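PDB 6MZO: inactive Zymogen C11 Protease from Parabacteroides distasonis, which probably acts as a clostripain-like cysteine protease of clan CD once activated, and is caught here in its inactive zymogen form. Local coordinates for residues S26-I36 and L50-N58; A35-N46 and Y195-K205. One frame throughout, in Å; residues are numbered along the deposited sequence.

In the fold
Both contacts are built on helix 26-43, the first helix of the chain, and their centres lie about 16 Å apart on the same side of the molecule. Contact 1 sets the N-terminal part of that helix against strand 49-54 of the nine-stranded mixed sheet, closing the beta-alpha-beta unit that begins with strand 14-19. Contact 2 sets the C-terminal part against helix 195-203, which comes some 150 residues later. Ala-35 and Ile-36 belong to both, and Leu-50 on the strand touches Ile-40, Met-199 and Phe-203, joining the two into one apolar layer. A local crossover is thereby tied to a helix far along the sequence.

Contact 1. Residues S26-I36 and L50-N58; sequences SGYVSQNLRAI and LLIYTDKQN
Leu-33 lies over the strand with its two methyls divided between neighbours: CD2 is 3.8 Å from Ile-52 CG2, the side chains sliding past each other in opposite directions, while CD1 meets Thr-54 CG2 tip to tip. One turn on, Ile-36 reaches Leu-50 with its short branch, CG2 to CD2 at 3.8 Å; that methyl stands opposite the backbone nitrogen across the CA-CB bond, which turns it down onto the strand. Val-29 continues the row the other way; its side chain crosses that of Thr-54 at an angle, CG1 4.0 Å from CG2. This is the close-packed, apolar side, completed by Phe-64 and Leu-66 of strand 62-69 and by Ile-17 and Phe-19 of strand 14-19. Helix and strand run nearly antiparallel, at 167°, with their axes 11.0 Å apart, as expected for the helix and second strand of a beta-alpha-beta crossover in an alpha/beta sandwich.

Beyond the strand the contact turns polar and its edge is more exposed. Lys-56 passes beside the first turn of the helix, CB 3.3 Å from Ser-26 OG, and a bend at chi3 (-89°) carries its ammonium to Ser-30, where NZ donates to OG at 3.0 Å. Glu-59 adds a long, weak ion pair to the same ammonium. Ser-26 OG also receives a weak bond from Gln-57 N at 3.5 Å, and the poorly ordered Gln-57 side chain rests against Ser-26 CB. With an alanine at Lys-56, Ser-30 OG would probably lose this donor, and Val-29 CG1 the methylenes CG and CD beside it. The chemistry thus divides along the helix: apolar contacts hold it to the sheet, whereas two bonds to serine hydroxyls, one of them weak, join its first turns to the chain leaving the strand.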
loop_
_atom_site.group_PDB
_atom_site.type_symbol
_atom_site.label_atom_id
_atom_site.label_comp_id
_atom_site.label_asym_id
_atom_site.label_seq_id
_atom_site.Cartn_x
_atom_site.Cartn_y
_atom_site.Cartn_z
ATOM N N SER A 26 -17.546 -5.951 -3.260
ATOM C CA SER A 26 -17.387 -6.975 -4.296
ATOM C C SER A 26 -17.564 -6.461 -5.759
ATOM O O SER A 26 -16.938 -6.969 -6.726
ATOM C CB SER A 26 -18.396 -8.099 -4.014
ATOM O OG SER A 26 -18.068 -9.215 -4.798
ATOM N N GLY A 27 -18.483 -5.491 -5.918
ATOM C CA GLY A 27 -18.678 -4.809 -7.191
ATOM C C GLY A 27 -17.405 -4.194 -7.722
ATOM O O GLY A 27 -17.120 -4.157 -8.934
ATOM N N TYR A 28 -16.632 -3.657 -6.794
ATOM C CA TYR A 28 -15.365 -3.054 -7.169
ATOM C C TYR A 28 -14.328 -4.084 -7.661
ATOM O O TYR A 28 -13.464 -3.787 -8.484
ATOM C CB TYR A 28 -14.782 -2.275 -6.010
ATOM C CG TYR A 28 -15.539 -0.999 -5.794
ATOM C CD1 TYR A 28 -15.679 -0.081 -6.826
ATOM C CD2 TYR A 28 -16.146 -0.729 -4.597
ATOM C CE1 TYR A 28 -16.406 1.095 -6.658
ATOM C CE2 TYR A 28 -16.870 0.452 -4.414
ATOM C CZ TYR A 28 -16.988 1.356 -5.453
ATOM O OH TYR A 28 -17.715 2.515 -5.263
ATOM N N VAL A 29 -14.402 -5.295 -7.116
ATOM C CA VAL A 29 -13.497 -6.332 -7.576
ATOM C C VAL A 29 -13.834 -6.627 -9.021
ATOM O O VAL A 29 -12.948 -6.706 -9.863
ATOM C CB VAL A 29 -13.609 -7.652 -6.752
ATOM C CG1 VAL A 29 -12.732 -8.722 -7.376
ATOM C CG2 VAL A 29 -13.153 -7.418 -5.300
ATOM N N SER A 30 -15.114 -6.794 -9.300
ATOM C CA SER A 30 -15.520 -7.014 -10.712
ATOM C C SER A 30 -15.099 -5.894 -11.663
ATOM O O SER A 30 -14.636 -6.167 -12.805
ATOM C CB SER A 30 -17.055 -7.183 -10.830
ATOM O OG SER A 30 -17.523 -8.224 -10.000
ATOM N N GLN A 31 -15.260 -4.636 -11.249
ATOM C CA GLN A 31 -14.797 -3.508 -12.088
ATOM C C GLN A 31 -13.309 -3.546 -12.322
ATOM O O GLN A 31 -12.846 -3.305 -13.441
ATOM C CB GLN A 31 -15.144 -2.166 -11.428
ATOM C CG GLN A 31 -14.765 -0.949 -12.219
ATOM C CD GLN A 31 -15.241 0.342 -11.526
ATOM O OE1 GLN A 31 -16.166 0.321 -10.701
ATOM N NE2 GLN A 31 -14.599 1.460 -11.853
ATOM N N ASN A 32 -12.546 -3.870 -11.270
ATOM C CA ASN A 32 -11.092 -3.975 -11.444
ATOM C C ASN A 32 -10.712 -5.125 -12.334
ATOM O O ASN A 32 -9.746 -5.002 -13.101
ATOM C CB ASN A 32 -10.399 -4.125 -10.093
ATOM C CG ASN A 32 -10.276 -2.794 -9.422
ATOM O OD1 ASN A 32 -9.939 -1.799 -10.078
ATOM N ND2 ASN A 32 -10.637 -2.733 -8.162
ATOM N N LEU A 33 -11.411 -6.233 -12.231
ATOM C CA LEU A 33 -11.091 -7.373 -13.151
ATOM C C LEU A 33 -11.331 -6.958 -14.620
ATOM O O LEU A 33 -10.562 -7.273 -15.520
ATOM C CB LEU A 33 -11.935 -8.601 -12.813
ATOM C CG LEU A 33 -11.282 -9.325 -11.616
ATOM C CD1 LEU A 33 -12.297 -10.313 -11.054
ATOM C CD2 LEU A 33 -10.046 -10.061 -12.114
ATOM N N ARG A 34 -12.388 -6.191 -14.859
ATOM C CA ARG A 34 -12.626 -5.656 -16.188
ATOM C C ARG A 34 -11.444 -4.763 -16.647
ATOM O O ARG A 34 -10.987 -4.848 -17.819
ATOM C CB ARG A 34 -13.981 -4.869 -16.192
ATOM C CG ARG A 34 -14.313 -4.235 -17.553
ATOM C CD ARG A 34 -13.839 -2.797 -17.683
ATOM N NE ARG A 34 -14.725 -1.892 -16.968
ATOM C CZ ARG A 34 -14.372 -0.843 -16.236
ATOM N NH1 ARG A 34 -15.346 -0.107 -15.667
ATOM N NH2 ARG A 34 -13.084 -0.506 -16.086
ATOM N N ALA A 35 -10.952 -3.882 -15.753
ATOM C CA ALA A 35 -9.859 -2.999 -16.107
ATOM C C ALA A 35 -8.567 -3.821 -16.401
ATOM O O ALA A 35 -7.829 -3.477 -17.322
ATOM C CB ALA A 35 -9.602 -1.985 -14.962
ATOM N N ILE A 36 -8.322 -4.849 -15.600
ATOM C CA ILE A 36 -7.139 -5.695 -15.789
ATOM C C ILE A 36 -7.233 -6.374 -17.123
ATOM O O ILE A 36 -6.211 -6.422 -17.871
ATOM C CB ILE A 36 -7.042 -6.762 -14.655
ATOM C CG1 ILE A 36 -6.645 -6.052 -13.353
ATOM C CG2 ILE A 36 -6.056 -7.929 -15.027
ATOM C CD1 ILE A 36 -6.984 -6.895 -12.085
ATOM N N LEU A 50 0.281 -13.834 -15.342
ATOM C CA LEU A 50 -0.585 -12.997 -14.491
ATOM C C LEU A 50 -1.585 -13.954 -13.797
ATOM O O LEU A 50 -2.380 -14.600 -14.491
ATOM C CB LEU A 50 -1.342 -11.986 -15.305
ATOM C CG LEU A 50 -2.247 -11.060 -14.445
ATOM C CD1 LEU A 50 -1.526 -10.194 -13.344
ATOM C CD2 LEU A 50 -3.014 -10.221 -15.417
ATOM N N LEU A 51 -1.558 -13.987 -12.459
ATOM C CA LEU A 51 -2.434 -14.813 -11.657
ATOM C C LEU A 51 -3.284 -13.893 -10.790
ATOM O O LEU A 51 -2.802 -12.861 -10.301
ATOM C CB LEU A 51 -1.609 -15.716 -10.760
ATOM C CG LEU A 51 -1.010 -16.999 -11.404
ATOM C CD1 LEU A 51 -2.197 -17.949 -11.650
ATOM C CD2 LEU A 51 -0.222 -16.772 -12.660
ATOM N N ILE A 52 -4.567 -14.243 -10.642
ATOM C CA ILE A 52 -5.540 -13.455 -9.828
ATOM C C ILE A 52 -6.176 -14.353 -8.806
ATOM O O ILE A 52 -6.547 -15.513 -9.132
ATOM C CB ILE A 52 -6.696 -12.910 -10.692
ATOM C CG1 ILE A 52 -6.201 -12.354 -12.017
ATOM C CG2 ILE A 52 -7.543 -11.873 -9.944
ATOM C CD1 ILE A 52 -5.359 -11.051 -11.912
ATOM N N TYR A 53 -6.359 -13.838 -7.596
ATOM C CA TYR A 53 -7.120 -14.552 -6.563
ATOM C C TYR A 53 -8.269 -13.663 -6.222
ATOM O O TYR A 53 -8.063 -12.420 -5.963
ATOM C CB TYR A 53 -6.279 -14.811 -5.322
ATOM C CG TYR A 53 -7.061 -15.379 -4.164
ATOM C CD1 TYR A 53 -7.215 -16.761 -4.015
ATOM C CD2 TYR A 53 -7.603 -14.530 -3.178
ATOM C CE1 TYR A 53 -7.934 -17.290 -2.940
ATOM C CE2 TYR A 53 -8.347 -15.050 -2.131
ATOM C CZ TYR A 53 -8.484 -16.421 -2.017
ATOM O OH TYR A 53 -9.167 -16.892 -0.922
ATOM N N THR A 54 -9.466 -14.224 -6.242
ATOM C CA THR A 54 -10.612 -13.469 -5.761
ATOM C C THR A 54 -11.399 -14.251 -4.742
ATOM O O THR A 54 -11.394 -15.509 -4.736
ATOM C CB THR A 54 -11.586 -13.081 -6.890
ATOM O OG1 THR A 54 -12.151 -14.279 -7.454
ATOM C CG2 THR A 54 -10.912 -12.261 -8.009
ATOM N N ASP A 55 -12.149 -13.511 -3.911
ATOM C CA ASP A 55 -13.083 -14.115 -2.934
ATOM C C ASP A 55 -14.358 -13.278 -2.889
ATOM O O ASP A 55 -14.688 -12.651 -1.892
ATOM C CB ASP A 55 -12.410 -14.205 -1.564
ATOM C CG ASP A 55 -13.328 -14.771 -0.475
ATOM O OD1 ASP A 55 -14.167 -15.657 -0.743
ATOM O OD2 ASP A 55 -13.172 -14.318 0.660
ATOM N N LYS A 56 -15.115 -13.276 -3.964
ATOM C CA LYS A 56 -16.251 -12.386 -4.020
ATOM C C LYS A 56 -17.419 -12.951 -3.235
ATOM O O LYS A 56 -17.577 -14.174 -3.080
ATOM C CB LYS A 56 -16.682 -12.158 -5.462
ATOM C CG LYS A 56 -15.629 -11.390 -6.287
ATOM C CD LYS A 56 -16.237 -10.785 -7.532
ATOM C CE LYS A 56 -16.188 -11.744 -8.709
ATOM N NZ LYS A 56 -16.696 -11.115 -9.971
ATOM N N GLN A 57 -18.259 -12.047 -2.772
ATOM C CA GLN A 57 -19.464 -12.495 -2.109
ATOM C C GLN A 57 -20.348 -13.238 -3.120
ATOM O O GLN A 57 -20.423 -12.864 -4.299
ATOM C CB GLN A 57 -20.177 -11.330 -1.483
ATOM C CG GLN A 57 -20.692 -10.305 -2.444
ATOM C CD GLN A 57 -21.612 -9.335 -1.724
ATOM O OE1 GLN A 57 -21.915 -9.532 -0.550
ATOM N NE2 GLN A 57 -22.052 -8.286 -2.416
ATOM N N ASN A 58 -20.967 -14.325 -2.661
ATOM C CA ASN A 58 -21.749 -15.220 -3.513
ATOM C C ASN A 58 -20.905 -15.861 -4.592
ATOM O O ASN A 58 -21.377 -16.133 -5.694
ATOM C CB ASN A 58 -22.940 -14.486 -4.140
ATOM C CG ASN A 58 -23.954 -14.033 -3.101
ATOM O OD1 ASN A 58 -24.456 -12.902 -3.145
ATOM N ND2 ASN A 58 -24.245 -14.909 -2.144
#

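Contact 2. Residues A35-N46 and Y195-K205; sequences AIKEGIERDGLN and YQTIMGDMFKK
Met-199 enters helix 26-43 as a knob into the hole formed by Ile-36, Gly-39, Ile-40 and Asp-43. Bends at chi2 and chi3 (-52° and -57°) leave CG as the atom against Gly-39 CA, at 3.7 Å, and swing CE aside, to the methyl CG2 of Ile-36 and toward Leu-50. Gly-39 makes this possible, since a side chain there would collide with Met-199 CG and the carbonyl oxygen of Tyr-195. The axes consequently approach to 6.8 Å, crossing at -52°, and two CA-H...O contacts form: Gln-196 CA to Ala-35 O, and Gly-39 CA to Gln-196 O.

The remaining apolar contacts flank this crossing. Ile-36 and Tyr-195 lie side by side, CG1 3.4 Å from CB, and farther along Leu-45 CD2 lies 3.6 Å from Phe-203 CD2.

Polar bonds gather at Asp-43. Its OD2 accepts a hydrogen bond from Gly-200 N at 2.8 Å through the anti lone pair, just where the helix is kinked and that nitrogen lacks a bond to the preceding turn; a water donates to OD2 and to Thr-197 O, and a second water lies 2.8 Å from OD2. Arg-42 forms a salt bridge to the same carboxylate, NE to OD1 at 2.7 Å, and lays one guanidinium face over Gln-196 O and Thr-197 CA. At the far end Asn-46 ND2 donates to Phe-203 O at 2.9 Å, the acceptor lying in the amide plane, while a water sits close to both Phe-203 O and Asn-46 O.

On the sheet side, Leu-50 of strand 49-54 touches Ile-40, Met-199 and Phe-203. Helix 195-203 also packs on helix 209-220, Met-202 touching Ile-212, while Ile-40 reaches strands 62-69 and 72-80.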
loop_
_atom_site.group_PDB
_atom_site.type_symbol
_atom_site.label_atom_id
_atom_site.label_comp_id
_atom_site.label_asym_id
_atom_site.label_seq_id
_atom_site.Cartn_x
_atom_site.Cartn_y
_atom_site.Cartn_z
ATOM N N ALA A 35 -10.952 -3.882 -15.753
ATOM C CA ALA A 35 -9.859 -2.999 -16.107
ATOM C C ALA A 35 -8.567 -3.821 -16.401
ATOM O O ALA A 35 -7.829 -3.477 -17.322
ATOM C CB ALA A 35 -9.602 -1.985 -14.962
ATOM N N ILE A 36 -8.322 -4.849 -15.600
ATOM C CA ILE A 36 -7.139 -5.695 -15.789
ATOM C C ILE A 36 -7.233 -6.374 -17.123
ATOM O O ILE A 36 -6.211 -6.422 -17.871
ATOM C CB ILE A 36 -7.042 -6.762 -14.655
ATOM C CG1 ILE A 36 -6.645 -6.052 -13.353
ATOM C CG2 ILE A 36 -6.056 -7.929 -15.027
ATOM C CD1 ILE A 36 -6.984 -6.895 -12.085
ATOM N N LYS A 37 -8.395 -6.937 -17.439
ATOM C CA LYS A 37 -8.508 -7.606 -18.777
ATOM C C LYS A 37 -8.307 -6.619 -19.922
ATOM O O LYS A 37 -7.655 -6.947 -20.924
ATOM C CB LYS A 37 -9.864 -8.284 -18.902
ATOM C CG LYS A 37 -10.017 -9.471 -17.971
ATOM C CD LYS A 37 -11.501 -9.749 -17.585
ATOM C CE LYS A 37 -12.255 -10.334 -18.651
ATOM N NZ LYS A 37 -13.726 -10.621 -18.186
ATOM N N GLU A 38 -8.840 -5.397 -19.798
ATOM C CA GLU A 38 -8.598 -4.419 -20.859
ATOM C C GLU A 38 -7.110 -4.045 -20.929
ATOM O O GLU A 38 -6.574 -3.797 -22.049
ATOM C CB GLU A 38 -9.443 -3.129 -20.667
ATOM C CG GLU A 38 -10.920 -3.505 -20.876
ATOM C CD GLU A 38 -11.840 -2.323 -20.929
ATOM O OE1 GLU A 38 -11.477 -1.259 -20.419
ATOM O OE2 GLU A 38 -12.928 -2.450 -21.494
ATOM N N GLY A 39 -6.470 -3.975 -19.779
ATOM C CA GLY A 39 -5.054 -3.580 -19.743
ATOM C C GLY A 39 -4.180 -4.659 -20.392
ATOM O O GLY A 39 -3.231 -4.323 -21.132
ATOM N N ILE A 40 -4.455 -5.936 -20.081
ATOM C CA ILE A 40 -3.666 -6.970 -20.783
ATOM C C ILE A 40 -3.879 -6.902 -22.249
ATOM O O ILE A 40 -2.906 -7.126 -23.029
ATOM C CB ILE A 40 -4.088 -8.394 -20.278
ATOM C CG1 ILE A 40 -3.807 -8.486 -18.762
ATOM C CG2 ILE A 40 -3.413 -9.502 -21.115
ATOM C CD1 ILE A 40 -4.662 -9.729 -18.203
ATOM N N GLU A 41 -5.122 -6.705 -22.704
ATOM C CA GLU A 41 -5.342 -6.699 -24.139
ATOM C C GLU A 41 -4.640 -5.498 -24.813
ATOM O O GLU A 41 -4.274 -5.571 -25.995
ATOM C CB GLU A 41 -6.849 -6.661 -24.484
ATOM C CG GLU A 41 -7.635 -7.871 -24.010
ATOM C CD GLU A 41 -9.132 -7.719 -24.304
ATOM O OE1 GLU A 41 -9.953 -7.687 -23.339
ATOM O OE2 GLU A 41 -9.455 -7.588 -25.500
ATOM N N ARG A 42 -4.510 -4.391 -24.065
ATOM C CA ARG A 42 -3.873 -3.176 -24.590
ATOM C C ARG A 42 -2.371 -3.312 -24.635
ATOM O O ARG A 42 -1.778 -2.852 -25.607
ATOM C CB ARG A 42 -4.205 -1.950 -23.704
ATOM C CG ARG A 42 -3.732 -0.671 -24.376
ATOM C CD ARG A 42 -3.838 0.470 -23.361
ATOM N NE ARG A 42 -2.668 0.427 -22.488
ATOM C CZ ARG A 42 -2.169 1.461 -21.797
ATOM N NH1 ARG A 42 -2.712 2.713 -21.901
ATOM N NH2 ARG A 42 -1.098 1.269 -21.044
ATOM N N ASP A 43 -1.767 -4.037 -23.687
ATOM C CA ASP A 43 -0.291 -3.947 -23.533
ATOM C C ASP A 43 0.451 -5.241 -23.851
ATOM O O ASP A 43 1.639 -5.211 -24.227
ATOM C CB ASP A 43 0.065 -3.618 -22.119
ATOM C CG ASP A 43 -0.280 -2.161 -21.712
ATOM O OD1 ASP A 43 -0.663 -1.365 -22.595
ATOM O OD2 ASP A 43 -0.138 -1.916 -20.522
ATOM N N GLY A 44 -0.257 -6.341 -23.654
ATOM C CA GLY A 44 0.510 -7.627 -23.590
ATOM C C GLY A 44 1.332 -7.738 -22.335
ATOM O O GLY A 44 1.360 -6.826 -21.487
ATOM N N LEU A 45 1.940 -8.894 -22.124
ATOM C CA LEU A 45 2.530 -9.144 -20.844
ATOM C C LEU A 45 4.014 -9.437 -20.881
ATOM O O LEU A 45 4.550 -9.917 -19.869
ATOM C CB LEU A 45 1.851 -10.351 -20.168
ATOM C CG LEU A 45 0.366 -10.084 -19.855
ATOM C CD1 LEU A 45 -0.212 -11.396 -19.213
ATOM C CD2 LEU A 45 0.249 -8.859 -18.958
ATOM N N ASN A 46 4.701 -9.161 -22.020
ATOM C CA ASN A 46 6.120 -9.383 -22.129
ATOM C C ASN A 46 6.516 -10.771 -21.628
ATOM O O ASN A 46 7.480 -10.895 -20.919
ATOM C CB ASN A 46 6.811 -8.255 -21.314
ATOM C CG ASN A 46 8.288 -8.150 -21.614
ATOM O OD1 ASN A 46 8.715 -8.381 -22.752
ATOM N ND2 ASN A 46 9.082 -7.811 -20.606
ATOM N N TYR A 195 -5.860 -0.186 -13.507
ATOM C CA TYR A 195 -5.219 -1.393 -14.033
ATOM C C TYR A 195 -5.222 -1.335 -15.525
ATOM O O TYR A 195 -4.332 -1.922 -16.184
ATOM C CB TYR A 195 -5.932 -2.698 -13.527
ATOM C CG TYR A 195 -5.697 -2.835 -12.033
ATOM C CD1 TYR A 195 -4.444 -3.241 -11.575
ATOM C CD2 TYR A 195 -6.636 -2.417 -11.114
ATOM C CE1 TYR A 195 -4.161 -3.316 -10.195
ATOM C CE2 TYR A 195 -6.373 -2.475 -9.714
ATOM C CZ TYR A 195 -5.107 -2.911 -9.286
ATOM O OH TYR A 195 -4.827 -2.925 -7.964
ATOM N N GLN A 196 -6.204 -0.642 -16.133
ATOM C CA GLN A 196 -6.248 -0.702 -17.604
ATOM C C GLN A 196 -5.075 0.019 -18.288
ATOM O O GLN A 196 -4.903 -0.156 -19.525
ATOM C CB GLN A 196 -7.587 -0.102 -18.075
ATOM C CG GLN A 196 -7.688 1.439 -17.902
ATOM C CD GLN A 196 -7.963 1.935 -16.489
ATOM O OE1 GLN A 196 -8.156 1.192 -15.515
ATOM N NE2 GLN A 196 -8.009 3.280 -16.373
ATOM N N THR A 197 -4.238 0.716 -17.519
ATOM C CA THR A 197 -3.108 1.399 -18.130
ATOM C C THR A 197 -1.771 0.923 -17.566
ATOM O O THR A 197 -0.724 1.353 -18.078
ATOM C CB THR A 197 -3.144 2.960 -17.953
ATOM O OG1 THR A 197 -3.128 3.343 -16.566
ATOM C CG2 THR A 197 -4.344 3.560 -18.635
ATOM N N ILE A 198 -1.745 0.134 -16.500
ATOM C CA ILE A 198 -0.440 -0.212 -15.865
ATOM C C ILE A 198 0.035 -1.667 -16.085
ATOM O O ILE A 198 1.061 -2.090 -15.497
ATOM C CB ILE A 198 -0.430 -0.006 -14.350
ATOM C CG1 ILE A 198 -1.598 -0.746 -13.698
ATOM C CG2 ILE A 198 -0.638 1.575 -14.104
ATOM C CD1 ILE A 198 -1.419 -0.848 -12.086
ATOM N N MET A 199 -0.789 -2.450 -16.798
ATOM C CA MET A 199 -0.426 -3.894 -16.826
ATOM C C MET A 199 0.947 -4.106 -17.491
ATOM O O MET A 199 1.815 -4.854 -16.903
ATOM C CB MET A 199 -1.500 -4.728 -17.573
ATOM C CG MET A 199 -2.904 -4.649 -16.879
ATOM S SD MET A 199 -2.884 -5.039 -15.132
ATOM C CE MET A 199 -2.148 -6.719 -15.188
ATOM N N GLY A 200 1.167 -3.557 -18.670
ATOM C CA GLY A 200 2.515 -3.702 -19.261
ATOM C C GLY A 200 3.655 -3.212 -18.342
ATOM O O GLY A 200 4.752 -3.862 -18.317
ATOM N N ASP A 201 3.447 -2.109 -17.620
ATOM C CA ASP A 201 4.497 -1.644 -16.701
ATOM C C ASP A 201 4.836 -2.668 -15.660
ATOM O O ASP A 201 6.047 -2.714 -15.254
ATOM C CB ASP A 201 4.067 -0.303 -16.047
ATOM C CG ASP A 201 3.976 0.829 -17.077
ATOM O OD1 ASP A 201 4.752 0.837 -18.063
ATOM O OD2 ASP A 201 3.094 1.724 -16.935
ATOM N N MET A 202 3.860 -3.458 -15.186
ATOM C CA MET A 202 4.211 -4.485 -14.170
ATOM C C MET A 202 5.115 -5.618 -14.722
ATOM O O MET A 202 5.691 -6.340 -13.931
ATOM C CB MET A 202 2.923 -5.146 -13.573
ATOM C CG MET A 202 2.050 -4.154 -12.965
ATOM S SD MET A 202 0.593 -5.241 -12.328
ATOM C CE MET A 202 -0.745 -4.113 -12.252
ATOM N N PHE A 203 5.160 -5.769 -16.044
ATOM C CA PHE A 203 5.776 -6.954 -16.652
ATOM C C PHE A 203 7.026 -6.604 -17.479
ATOM O O PHE A 203 7.554 -7.480 -18.137
ATOM C CB PHE A 203 4.735 -7.680 -17.516
ATOM C CG PHE A 203 3.798 -8.511 -16.709
ATOM C CD1 PHE A 203 4.206 -9.738 -16.233
ATOM C CD2 PHE A 203 2.507 -8.033 -16.314
ATOM C CE1 PHE A 203 3.376 -10.517 -15.492
ATOM C CE2 PHE A 203 1.665 -8.786 -15.559
ATOM C CZ PHE A 203 2.085 -10.047 -15.090
ATOM N N LYS A 204 7.457 -5.339 -17.510
ATOM C CA LYS A 204 8.816 -5.015 -18.115
ATOM C C LYS A 204 9.907 -5.837 -17.387
ATOM O O LYS A 204 9.747 -6.240 -16.214
ATOM C CB LYS A 204 9.081 -3.540 -18.018
ATOM C CG LYS A 204 8.064 -2.757 -18.945
ATOM C CD LYS A 204 8.299 -1.255 -18.870
ATOM C CE LYS A 204 7.169 -0.527 -19.615
ATOM N NZ LYS A 204 7.355 0.978 -19.476
ATOM N N LYS A 205 11.000 -6.087 -18.088
ATOM C CA LYS A 205 12.048 -6.950 -17.493
ATOM C C LYS A 205 12.356 -6.513 -16.087
ATOM O O LYS A 205 12.400 -7.383 -15.191
ATOM C CB LYS A 205 13.266 -6.908 -18.405
ATOM C CG LYS A 205 14.331 -7.945 -18.052
ATOM C CD LYS A 205 15.275 -7.975 -19.231
ATOM C CE LYS A 205 16.630 -8.369 -18.737
ATOM N NZ LYS A 205 16.682 -9.770 -18.363
HETATM O O HOH W 1 -2.506 -1.768 -19.022
HETATM O O HOH W 2 1.307 -0.277 -18.887
HETATM O O HOH W 3 7.229 -10.318 -17.913
#